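Local coordinates for putative NADPH:quinone oxidoreductase (Ralstonia eutropha, PDB 3IUP), which probably catalyses the NADPH-dependent reduction of quinones and carries a bound NADPH between its two domains, at residues I257-L265 / G276-Y284; R38-L49 / R363-N374. All coordinates share one frame; numbering follows the deposited sequence. Where two conformers were deposited one is given.

How the interactions relate
The two contacts occupy different parts of the fold: their centres lie 36 Å apart and their nearest atoms about 14 Å apart, without touching. Interaction 1 packs helix 253-266 against strand 281-285 of the six-stranded parallel sheet, in the Rossmann-type region, and against the turn leading into that strand. Interaction 2 pairs strand 34-43 with strand 369-372, so that the end of the chain returns to the GroES-like part near its beginning. Along the sequence 257-265 / 276-284 is nested inside the long loop that 38-49 / 363-374 closes. Of the two, only interaction 2 contacts NADPH; in interaction 1 the side chain of I257 is about 11 Å from a bound NADPH.

Interaction 1: residues I257-L265 / G276-Y284; sequences ILTCMEAAL and GSTTHKQVY
The carboxylate of E262 is the flat group at the centre of this contact, held between S277 and K281. On its syn lone pair OE2 takes the backbone N-H of S277, 2.7 Å from N and almost straight at 171°. K281 NZ comes instead from above the carboxylate plane, 41° out of it, and forms a salt bridge with OE1 at 2.9 Å. E262 reaches both because CG is anti to its backbone N and the chain then bends at chi2. The H280 ring has Q282 OE1 in plane at its edge, bonded to NE2. An ST turn, T279 N to S277 OG, shapes the loop, and K281 NZ links strand to loop by donating to T279 O. The buried charges are met by each other and by the backbone of S277 and T279, which probably favours the ionised forms.

The aliphatic part of K281 lies among three helix residues: L258 CD2 is 3.5 Å from K281 CB, M261, present as selenomethionine, runs antiparallel alongside with SE 3.8 Å from K281 CB, and L265 CD1 meets K281 CD at 3.8 Å. L265 CD2 leans on T279 CB. Further along, V283 CG2 lies 3.7 Å from L258 CG. Helix and strand are nearly antiparallel, at 159°, as expected within the beta-alpha-beta unit 243-249, 253-266, 281-285 of a Rossmann-type parallel sheet.

Interaction 2: residues R38-L49 / R363-N374; sequences RIEASPLNPSDL and RATGEKYLINPN. With NDP (NADPH dihydro-nicotinamide-adenine-dinucleotide phosphate), chain C.
An antiparallel strand pair, continued by a cofactor-binding loop, joins R38-L49 to R363-N374. S42 and I371 form a hydrogen-bonded pair, with S42 N 2.7 Å from I371 O and I371 N donating back to S42 O; L44 N also donates to Y369 O. Beside it, L44 CG packs 3.6 Å from I371 CD1, the two side chains crossing at about a right angle, while L370 CD1 and CD2 reach A41 CB. At the far end N374 ND2 donates to I39 O at 2.8 Å, the acceptor lying in the amide plane, and has a second acceptor in Q129 O. N372 OD1 accepts from N374 N in an Asx turn.

Toward the cofactor, K368 bends at chi3 and chi4 (both -70°), bringing NZ 2.9 Å from N45 OD1, on a lone pair, and 2.6 Å from NADPH O2N. A water accepts from NZ and probably donates to O2A. L49 CD1 lies over one face of the R363 guanidinium, offset toward the rim; NE donates to N361 O, and a water at the edge links NH1 to P46 O. T365 N donates to O1X of the 2'-phosphate, and T365 OG1 accepts from O3B at 2.6 Å. P46 CB touches the nicotinamide ribose. P46, R363, T365 and K368 line the NADPH pocket, consistent with the medium-chain dehydrogenase/reductase architecture, a GroES-like domain with a Rossmann-type one.

Interaction 1: residues I257-L265 / G276-Y284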
loop_
_atom_site.group_PDB
_atom_site.type_symbol
_atom_site.label_atom_id
_atom_site.label_comp_id
_atom_site.label_asym_id
_atom_site.label_seq_id
_atom_site.Cartn_x
_atom_site.Cartn_y
_atom_site.Cartn_z
ATOM N N ILE A 257 4.661 -3.273 -11.950
ATOM C CA ILE A 257 5.152 -4.488 -11.319
ATOM C C ILE A 257 3.989 -5.337 -10.791
ATOM O O ILE A 257 3.917 -6.563 -11.023
ATOM C CB ILE A 257 6.131 -4.203 -10.194
ATOM C CG1 ILE A 257 7.397 -3.544 -10.739
ATOM C CG2 ILE A 257 6.454 -5.529 -9.426
ATOM C CD1 ILE A 257 8.273 -2.881 -9.726
ATOM N N LEU A 258 3.061 -4.696 -10.070
ATOM C CA LEU A 258 1.892 -5.424 -9.559
ATOM C C LEU A 258 1.114 -6.060 -10.709
ATOM O O LEU A 258 0.663 -7.223 -10.610
ATOM C CB LEU A 258 1.006 -4.510 -8.723
ATOM C CG LEU A 258 1.610 -4.103 -7.379
ATOM C CD1 LEU A 258 0.811 -2.953 -6.740
ATOM C CD2 LEU A 258 1.698 -5.371 -6.451
ATOM N N THR A 259 0.885 -5.302 -11.763
ATOM C CA THR A 259 0.139 -5.811 -12.906
ATOM C C THR A 259 0.823 -7.065 -13.483
ATOM O O THR A 259 0.166 -8.087 -13.771
ATOM C CB THR A 259 -0.045 -4.678 -13.970
ATOM O OG1 THR A 259 -0.722 -3.567 -13.373
ATOM C CG2 THR A 259 -0.815 -5.143 -15.212
ATOM N N CYS A 260 2.136 -6.983 -13.677
ATOM C CA CYS A 260 2.872 -8.115 -14.259
ATOM C C CYS A 260 2.940 -9.286 -13.309
ATOM O O CYS A 260 2.864 -10.435 -13.731
ATOM C CB CYS A 260 4.271 -7.702 -14.698
ATOM S SG CYS A 260 4.249 -6.530 -16.044
HETATM N N MSE A 261 3.008 -9.012 -11.995
HETATM C CA MSE A 261 3.012 -10.098 -11.017
HETATM C C MSE A 261 1.666 -10.863 -11.104
HETATM O O MSE A 261 1.621 -12.093 -11.021
HETATM C CB MSE A 261 3.177 -9.557 -9.599
HETATM C CG MSE A 261 4.537 -9.224 -9.234
HETATM SE SE MSE A 261 4.617 -8.450 -7.435
HETATM C CE MSE A 261 6.540 -8.363 -7.319
ATOM N N GLU A 262 0.578 -10.141 -11.226
ATOM C CA GLU A 262 -0.731 -10.792 -11.261
ATOM C C GLU A 262 -0.839 -11.577 -12.592
ATOM O O GLU A 262 -1.373 -12.683 -12.598
ATOM C CB GLU A 262 -1.840 -9.775 -11.112
ATOM C CG GLU A 262 -3.231 -10.341 -11.109
ATOM C CD GLU A 262 -3.595 -11.192 -9.895
ATOM O OE1 GLU A 262 -2.755 -11.511 -9.011
ATOM O OE2 GLU A 262 -4.789 -11.585 -9.854
ATOM N N ALA A 263 -0.315 -11.010 -13.690
ATOM C CA ALA A 263 -0.315 -11.728 -14.991
ATOM C C ALA A 263 0.442 -13.033 -14.859
ATOM O O ALA A 263 -0.003 -14.074 -15.377
ATOM C CB ALA A 263 0.292 -10.875 -16.119
ATOM N N ALA A 264 1.601 -12.989 -14.196
ATOM C CA ALA A 264 2.446 -14.173 -13.989
ATOM C C ALA A 264 1.735 -15.201 -13.100
ATOM O O ALA A 264 1.720 -16.402 -13.384
ATOM C CB ALA A 264 3.802 -13.783 -13.377
ATOM N N LEU A 265 1.123 -14.723 -12.014
ATOM C CA LEU A 265 0.355 -15.607 -11.116
ATOM C C LEU A 265 -0.816 -16.273 -11.835
ATOM O O LEU A 265 -1.098 -17.464 -11.633
ATOM C CB LEU A 265 -0.165 -14.842 -9.880
ATOM C CG LEU A 265 0.929 -14.561 -8.858
ATOM C CD1 LEU A 265 0.481 -13.394 -7.906
ATOM C CD2 LEU A 265 1.350 -15.783 -8.062
ATOM N N GLY A 276 -9.207 -12.003 -8.616
ATOM C CA GLY A 276 -7.859 -12.374 -9.009
ATOM C C GLY A 276 -7.195 -13.377 -8.061
ATOM O O GLY A 276 -7.847 -14.065 -7.276
ATOM N N SER A 277 -5.872 -13.471 -8.183
ATOM C CA SER A 277 -5.086 -14.468 -7.453
ATOM C C SER A 277 -5.221 -14.139 -6.001
ATOM O O SER A 277 -5.297 -12.946 -5.637
ATOM C CB SER A 277 -3.597 -14.383 -7.825
ATOM O OG SER A 277 -2.819 -15.243 -7.007
ATOM N N THR A 278 -5.167 -15.158 -5.151
ATOM C CA THR A 278 -5.128 -14.899 -3.712
ATOM C C THR A 278 -3.730 -14.672 -3.167
ATOM O O THR A 278 -3.577 -14.333 -2.004
ATOM C CB THR A 278 -5.760 -16.059 -2.903
ATOM O OG1 THR A 278 -5.032 -17.240 -3.195
ATOM C CG2 THR A 278 -7.230 -16.232 -3.295
ATOM N N THR A 279 -2.704 -14.836 -3.997
ATOM C CA THR A 279 -1.316 -14.660 -3.571
ATOM C C THR A 279 -0.992 -13.174 -3.403
ATOM O O THR A 279 -1.113 -12.377 -4.359
ATOM C CB THR A 279 -0.359 -15.292 -4.572
ATOM O OG1 THR A 279 -0.631 -16.710 -4.616
ATOM C CG2 THR A 279 1.079 -15.053 -4.192
ATOM N N HIS A 280 -0.585 -12.817 -2.200
ATOM C CA HIS A 280 -0.293 -11.424 -1.891
ATOM C C HIS A 280 0.963 -10.926 -2.581
ATOM O O HIS A 280 2.025 -11.552 -2.476
ATOM C CB HIS A 280 -0.113 -11.224 -0.369
ATOM C CG HIS A 280 0.168 -9.791 0.009
ATOM N ND1 HIS A 280 -0.824 -8.834 0.089
ATOM C CD2 HIS A 280 1.329 -9.151 0.279
ATOM C CE1 HIS A 280 -0.278 -7.669 0.403
ATOM N NE2 HIS A 280 1.023 -7.830 0.516
ATOM N N LYS A 281 0.819 -9.796 -3.270
ATOM C CA LYS A 281 1.871 -9.099 -3.982
ATOM C C LYS A 281 2.152 -7.787 -3.253
ATOM O O LYS A 281 1.192 -7.049 -2.924
ATOM C CB LYS A 281 1.385 -8.734 -5.373
ATOM C CG LYS A 281 1.096 -9.926 -6.255
ATOM C CD LYS A 281 0.049 -9.624 -7.373
ATOM C CE LYS A 281 -1.362 -9.338 -6.851
ATOM N NZ LYS A 281 -1.960 -10.639 -6.414
ATOM N N GLN A 282 3.416 -7.518 -2.982
ATOM C CA GLN A 282 3.795 -6.368 -2.164
ATOM C C GLN A 282 4.839 -5.492 -2.889
ATOM O O GLN A 282 5.841 -6.022 -3.346
ATOM C CB GLN A 282 4.369 -6.836 -0.835
ATOM C CG GLN A 282 4.763 -5.722 0.146
ATOM C CD GLN A 282 3.581 -4.918 0.666
ATOM O OE1 GLN A 282 2.475 -5.419 0.821
ATOM N NE2 GLN A 282 3.824 -3.633 0.926
ATOM N N VAL A 283 4.622 -4.182 -2.929
ATOM C CA VAL A 283 5.641 -3.231 -3.439
ATOM C C VAL A 283 5.985 -2.266 -2.342
ATOM O O VAL A 283 5.081 -1.585 -1.837
ATOM C CB VAL A 283 5.178 -2.469 -4.668
ATOM C CG1 VAL A 283 6.278 -1.387 -5.062
ATOM C CG2 VAL A 283 4.936 -3.439 -5.831
ATOM N N TYR A 284 7.245 -2.214 -1.930
ATOM C CA TYR A 284 7.717 -1.199 -0.997
ATOM C C TYR A 284 8.365 -0.061 -1.781
ATOM O O TYR A 284 9.284 -0.294 -2.572
ATOM C CB TYR A 284 8.666 -1.810 -0.021
ATOM C CG TYR A 284 7.971 -2.622 1.037
ATOM C CD1 TYR A 284 7.163 -2.005 1.956
ATOM C CD2 TYR A 284 8.149 -4.025 1.128
ATOM C CE1 TYR A 284 6.535 -2.728 2.958
ATOM C CE2 TYR A 284 7.527 -4.758 2.133
ATOM C CZ TYR A 284 6.714 -4.097 3.029
ATOM O OH TYR A 284 6.052 -4.746 4.044
#

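Interaction 2: residues R38-L49 / R363-N374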
loop_
_atom_site.group_PDB
_atom_site.type_symbol
_atom_site.label_atom_id
_atom_site.label_comp_id
_atom_site.label_asym_id
_atom_site.label_seq_id
_atom_site.Cartn_x
_atom_site.Cartn_y
_atom_site.Cartn_z
ATOM N N ARG A 38 38.340 10.679 13.813
ATOM C CA ARG A 38 38.730 11.577 12.723
ATOM C C ARG A 38 38.125 10.980 11.447
ATOM O O ARG A 38 38.585 9.949 10.979
ATOM C CB ARG A 38 40.262 11.656 12.581
ATOM C CG ARG A 38 40.721 12.681 11.512
ATOM C CD ARG A 38 42.217 12.787 11.359
ATOM N NE ARG A 38 42.736 11.532 10.861
ATOM C CZ ARG A 38 43.604 10.745 11.499
ATOM N NH1 ARG A 38 44.140 11.115 12.659
ATOM N NH2 ARG A 38 43.988 9.615 10.939
ATOM N N ILE A 39 37.108 11.638 10.883
ATOM C CA ILE A 39 36.358 11.046 9.769
ATOM C C ILE A 39 37.123 11.291 8.458
ATOM O O ILE A 39 37.500 12.413 8.153
ATOM C CB ILE A 39 34.925 11.589 9.697
ATOM C CG1 ILE A 39 34.180 11.285 11.006
ATOM C CG2 ILE A 39 34.187 10.959 8.496
ATOM C CD1 ILE A 39 32.871 12.042 11.177
ATOM N N GLU A 40 37.377 10.208 7.726
ATOM C CA GLU A 40 38.166 10.272 6.486
ATOM C C GLU A 40 37.368 9.883 5.242
ATOM O O GLU A 40 37.872 10.027 4.111
ATOM C CB GLU A 40 39.435 9.420 6.622
ATOM C CG GLU A 40 40.318 9.983 7.724
ATOM C CD GLU A 40 41.641 9.304 7.880
ATOM O OE1 GLU A 40 41.846 8.252 7.288
ATOM O OE2 GLU A 40 42.516 9.902 8.566
ATOM N N ALA A 41 36.136 9.395 5.426
ATOM C CA ALA A 41 35.332 8.918 4.293
ATOM C C ALA A 41 33.864 8.915 4.686
ATOM O O ALA A 41 33.478 8.247 5.643
ATOM C CB ALA A 41 35.749 7.536 3.823
ATOM N N SER A 42 33.042 9.633 3.941
ATOM C CA SER A 42 31.608 9.627 4.177
ATOM C C SER A 42 30.886 9.861 2.838
ATOM O O SER A 42 31.180 10.827 2.153
ATOM C CB SER A 42 31.263 10.716 5.185
ATOM O OG SER A 42 29.904 10.796 5.468
ATOM N N PRO A 43 29.936 8.995 2.484
ATOM C CA PRO A 43 29.338 9.082 1.170
ATOM C C PRO A 43 28.244 10.122 1.133
ATOM O O PRO A 43 27.641 10.409 2.160
ATOM C CB PRO A 43 28.768 7.674 0.980
ATOM C CG PRO A 43 28.354 7.276 2.338
ATOM C CD PRO A 43 29.440 7.829 3.225
ATOM N N LEU A 44 27.998 10.681 -0.062
ATOM C CA LEU A 44 26.844 11.508 -0.341
ATOM C C LEU A 44 25.743 10.626 -0.929
ATOM O O LEU A 44 25.715 10.330 -2.130
ATOM C CB LEU A 44 27.211 12.616 -1.326
ATOM C CG LEU A 44 27.865 13.821 -0.684
ATOM C CD1 LEU A 44 28.739 14.559 -1.700
ATOM C CD2 LEU A 44 26.770 14.743 -0.092
ATOM N N ASN A 45 24.895 10.115 -0.068
ATOM C CA ASN A 45 23.827 9.225 -0.489
ATOM C C ASN A 45 22.564 10.101 -0.705
ATOM O O ASN A 45 22.446 11.219 -0.140
ATOM C CB ASN A 45 23.539 8.200 0.581
ATOM C CG ASN A 45 24.651 7.201 0.809
ATOM O OD1 ASN A 45 25.364 6.776 -0.130
ATOM N ND2 ASN A 45 24.802 6.775 2.108
ATOM N N PRO A 46 21.579 9.577 -1.437
ATOM C CA PRO A 46 20.320 10.313 -1.662
ATOM C C PRO A 46 19.621 10.753 -0.384
ATOM O O PRO A 46 19.160 11.877 -0.332
ATOM C CB PRO A 46 19.482 9.303 -2.462
ATOM C CG PRO A 46 20.528 8.574 -3.284
ATOM C CD PRO A 46 21.611 8.321 -2.215
ATOM N N SER A 47 19.639 9.932 0.667
ATOM C CA SER A 47 19.097 10.339 1.971
ATOM C C SER A 47 19.805 11.572 2.500
ATOM O O SER A 47 19.180 12.466 3.032
ATOM C CB SER A 47 19.218 9.216 2.991
ATOM O OG SER A 47 20.465 8.528 2.795
ATOM N N ASP A 48 21.122 11.648 2.283
ATOM C CA ASP A 48 21.897 12.812 2.743
ATOM C C ASP A 48 21.572 14.060 1.953
ATOM O O ASP A 48 21.472 15.131 2.504
ATOM C CB ASP A 48 23.398 12.532 2.654
ATOM C CG ASP A 48 23.816 11.284 3.471
ATOM O OD1 ASP A 48 23.477 11.269 4.710
ATOM O OD2 ASP A 48 24.432 10.347 2.867
ATOM N N LEU A 49 21.395 13.904 0.633
ATOM C CA LEU A 49 21.146 15.031 -0.239
ATOM C C LEU A 49 19.797 15.654 0.145
ATOM O O LEU A 49 19.620 16.870 0.048
ATOM C CB LEU A 49 21.137 14.540 -1.699
ATOM C CG LEU A 49 22.441 13.939 -2.180
ATOM C CD1 LEU A 49 22.262 13.434 -3.636
ATOM C CD2 LEU A 49 23.560 14.872 -2.105
ATOM N N ARG A 363 22.127 12.014 -8.744
ATOM C CA ARG A 363 21.940 10.591 -8.343
ATOM C C ARG A 363 21.997 9.670 -9.599
ATOM O O ARG A 363 21.194 8.732 -9.767
ATOM C CB ARG A 363 20.628 10.370 -7.543
ATOM C CG ARG A 363 20.416 11.413 -6.410
ATOM C CD ARG A 363 19.474 12.518 -6.899
ATOM N NE ARG A 363 19.391 13.670 -6.000
ATOM C CZ ARG A 363 18.637 13.705 -4.903
ATOM N NH1 ARG A 363 17.919 12.637 -4.543
ATOM N NH2 ARG A 363 18.621 14.794 -4.145
ATOM N N ALA A 364 22.979 9.964 -10.434
ATOM C CA ALA A 364 23.223 9.227 -11.691
ATOM C C ALA A 364 24.044 7.970 -11.412
ATOM O O ALA A 364 24.896 7.959 -10.501
ATOM C CB ALA A 364 23.956 10.161 -12.662
ATOM N N THR A 365 23.772 6.891 -12.165
ATOM C CA THR A 365 24.533 5.640 -12.068
ATOM C C THR A 365 26.034 5.812 -12.122
ATOM O O THR A 365 26.557 6.479 -13.027
ATOM C CB THR A 365 24.144 4.660 -13.256
ATOM O OG1 THR A 365 22.728 4.531 -13.289
ATOM C CG2 THR A 365 24.850 3.235 -13.156
ATOM N N GLY A 366 26.738 5.220 -11.148
ATOM C CA GLY A 366 28.212 5.297 -11.118
ATOM C C GLY A 366 28.800 6.685 -10.885
ATOM O O GLY A 366 29.996 6.933 -11.184
ATOM N N GLU A 367 27.983 7.580 -10.328
ATOM C CA GLU A 367 28.419 8.931 -10.054
ATOM C C GLU A 367 28.110 9.298 -8.611
ATOM O O GLU A 367 27.605 10.391 -8.372
ATOM C CB GLU A 367 27.805 9.935 -11.043
ATOM C CG GLU A 367 28.235 9.650 -12.480
ATOM C CD GLU A 367 27.870 10.722 -13.483
ATOM O OE1 GLU A 367 28.389 11.858 -13.346
ATOM O OE2 GLU A 367 27.086 10.405 -14.442
ATOM N N LYS A 368 28.395 8.377 -7.687
ATOM C CA LYS A 368 28.360 8.671 -6.265
ATOM C C LYS A 368 29.677 9.318 -5.803
ATOM O O LYS A 368 30.766 8.854 -6.146
ATOM C CB LYS A 368 28.060 7.443 -5.440
ATOM C CG LYS A 368 27.786 7.775 -3.949
ATOM C CD LYS A 368 27.553 6.557 -3.086
ATOM C CE LYS A 368 26.214 5.861 -3.398
ATOM N NZ LYS A 368 25.055 6.651 -2.974
ATOM N N TYR A 369 29.553 10.392 -5.037
ATOM C CA TYR A 369 30.713 11.122 -4.533
ATOM C C TYR A 369 30.996 10.706 -3.085
ATOM O O TYR A 369 30.067 10.502 -2.323
ATOM C CB TYR A 369 30.480 12.633 -4.609
ATOM C CG TYR A 369 30.810 13.282 -5.942
ATOM C CD1 TYR A 369 30.621 12.626 -7.146
ATOM C CD2 TYR A 369 31.315 14.587 -5.975
ATOM C CE1 TYR A 369 30.950 13.261 -8.355
ATOM C CE2 TYR A 369 31.642 15.221 -7.163
ATOM C CZ TYR A 369 31.460 14.546 -8.348
ATOM O OH TYR A 369 31.781 15.209 -9.507
ATOM N N LEU A 370 32.278 10.640 -2.731
ATOM C CA LEU A 370 32.747 10.320 -1.362
ATOM C C LEU A 370 33.374 11.588 -0.808
ATOM O O LEU A 370 34.164 12.230 -1.496
ATOM C CB LEU A 370 33.795 9.244 -1.406
ATOM C CG LEU A 370 34.305 8.718 -0.068
ATOM C CD1 LEU A 370 33.156 7.992 0.656
ATOM C CD2 LEU A 370 35.527 7.802 -0.305
ATOM N N ILE A 371 33.000 11.970 0.401
ATOM C CA ILE A 371 33.619 13.105 1.053
ATOM C C ILE A 371 34.683 12.610 1.990
ATOM O O ILE A 371 34.478 11.650 2.772
ATOM C CB ILE A 371 32.607 13.936 1.874
ATOM C CG1 ILE A 371 31.464 14.474 1.011
ATOM C CG2 ILE A 371 33.298 15.135 2.637
ATOM C CD1 ILE A 371 30.217 14.869 1.848
ATOM N N ASN A 372 35.837 13.263 1.947
ATOM C CA ASN A 372 36.817 13.103 2.996
ATOM C C ASN A 372 36.891 14.414 3.757
ATOM O O ASN A 372 37.506 15.369 3.283
ATOM C CB ASN A 372 38.188 12.737 2.433
ATOM C CG ASN A 372 39.265 12.669 3.520
ATOM O OD1 ASN A 372 39.033 13.001 4.684
ATOM N ND2 ASN A 372 40.432 12.193 3.139
ATOM N N PRO A 373 36.255 14.491 4.939
ATOM C CA PRO A 373 36.176 15.781 5.655
ATOM C C PRO A 373 37.498 16.379 5.994
ATOM O O PRO A 373 37.582 17.596 6.207
ATOM C CB PRO A 373 35.439 15.409 6.955
ATOM C CG PRO A 373 34.552 14.288 6.515
ATOM C CD PRO A 373 35.416 13.477 5.589
ATOM N N ASN A 374 38.510 15.543 6.122
ATOM C CA ASN A 374 39.814 16.033 6.445
ATOM C C ASN A 374 40.747 16.277 5.243
ATOM O O ASN A 374 41.903 16.708 5.424
ATOM C CB ASN A 374 40.445 15.105 7.483
ATOM C CG ASN A 374 39.878 15.338 8.854
ATOM O OD1 ASN A 374 40.275 16.285 9.524
ATOM N ND2 ASN A 374 38.894 14.502 9.279
HETATM P PA NDP C . 22.990 5.555 -6.519
HETATM O O1A NDP C . 24.139 4.674 -6.500
HETATM O O2A NDP C . 23.201 7.019 -6.524
HETATM O O5B NDP C . 22.159 5.118 -7.883
HETATM C C5B NDP C . 20.906 5.776 -8.103
HETATM C C4B NDP C . 20.220 5.112 -9.258
HETATM O O4B NDP C . 18.995 5.772 -9.394
HETATM C C3B NDP C . 20.993 5.244 -10.580
HETATM O O3B NDP C . 21.117 4.043 -11.312
HETATM C C2B NDP C . 20.123 6.218 -11.404
HETATM O O2B NDP C . 20.104 5.947 -12.805
HETATM C C1B NDP C . 18.751 5.967 -10.792
HETATM N N9A NDP C . 17.837 7.110 -10.918
HETATM C C8A NDP C . 18.132 8.407 -10.549
HETATM N N7A NDP C . 17.035 9.164 -10.727
HETATM C C5A NDP C . 16.014 8.362 -11.200
HETATM C C6A NDP C . 14.673 8.585 -11.569
HETATM N N6A NDP C . 14.102 9.803 -11.592
HETATM N N1A NDP C . 13.912 7.520 -12.007
HETATM C C2A NDP C . 14.436 6.270 -12.121
HETATM N N3A NDP C . 15.745 6.055 -11.757
HETATM C C4A NDP C . 16.519 7.072 -11.310
HETATM O O3 NDP C . 21.929 5.319 -5.322
HETATM P PN NDP C . 22.128 4.411 -4.067
HETATM O O1N NDP C . 22.497 3.051 -4.374
HETATM O O2N NDP C . 22.955 5.090 -3.013
HETATM O O5D NDP C . 20.597 4.395 -3.509
HETATM C C5D NDP C . 19.603 3.638 -4.218
HETATM C C4D NDP C . 18.218 3.984 -3.682
HETATM O O4D NDP C . 18.079 3.300 -2.418
HETATM C C3D NDP C . 17.937 5.481 -3.438
HETATM O O3D NDP C . 16.608 5.819 -3.781
HETATM C C2D NDP C . 18.104 5.583 -1.931
HETATM O O2D NDP C . 17.449 6.680 -1.313
HETATM C C1D NDP C . 17.488 4.242 -1.524
HETATM N N1N NDP C . 17.776 3.858 -0.123
HETATM C C2N NDP C . 16.716 3.843 0.722
HETATM C C3N NDP C . 16.864 3.521 2.045
HETATM C C7N NDP C . 15.649 3.376 2.941
HETATM O O7N NDP C . 15.905 3.171 4.294
HETATM N N7N NDP C . 14.380 3.461 2.520
HETATM C C4N NDP C . 18.131 2.915 2.511
HETATM C C5N NDP C . 19.242 2.957 1.492
HETATM C C6N NDP C . 19.014 3.423 0.202
HETATM P P2B NDP C . 20.348 7.143 -13.906
HETATM O O1X NDP C . 21.834 7.091 -14.287
HETATM O O2X NDP C . 19.974 8.522 -13.371
HETATM O O3X NDP C . 19.438 6.744 -15.078
HETATM O O HOH W 1 26.888 11.312 -4.391
HETATM O O HOH W 2 24.092 8.616 -4.564
HETATM O O HOH W 3 17.065 12.981 -2.025
#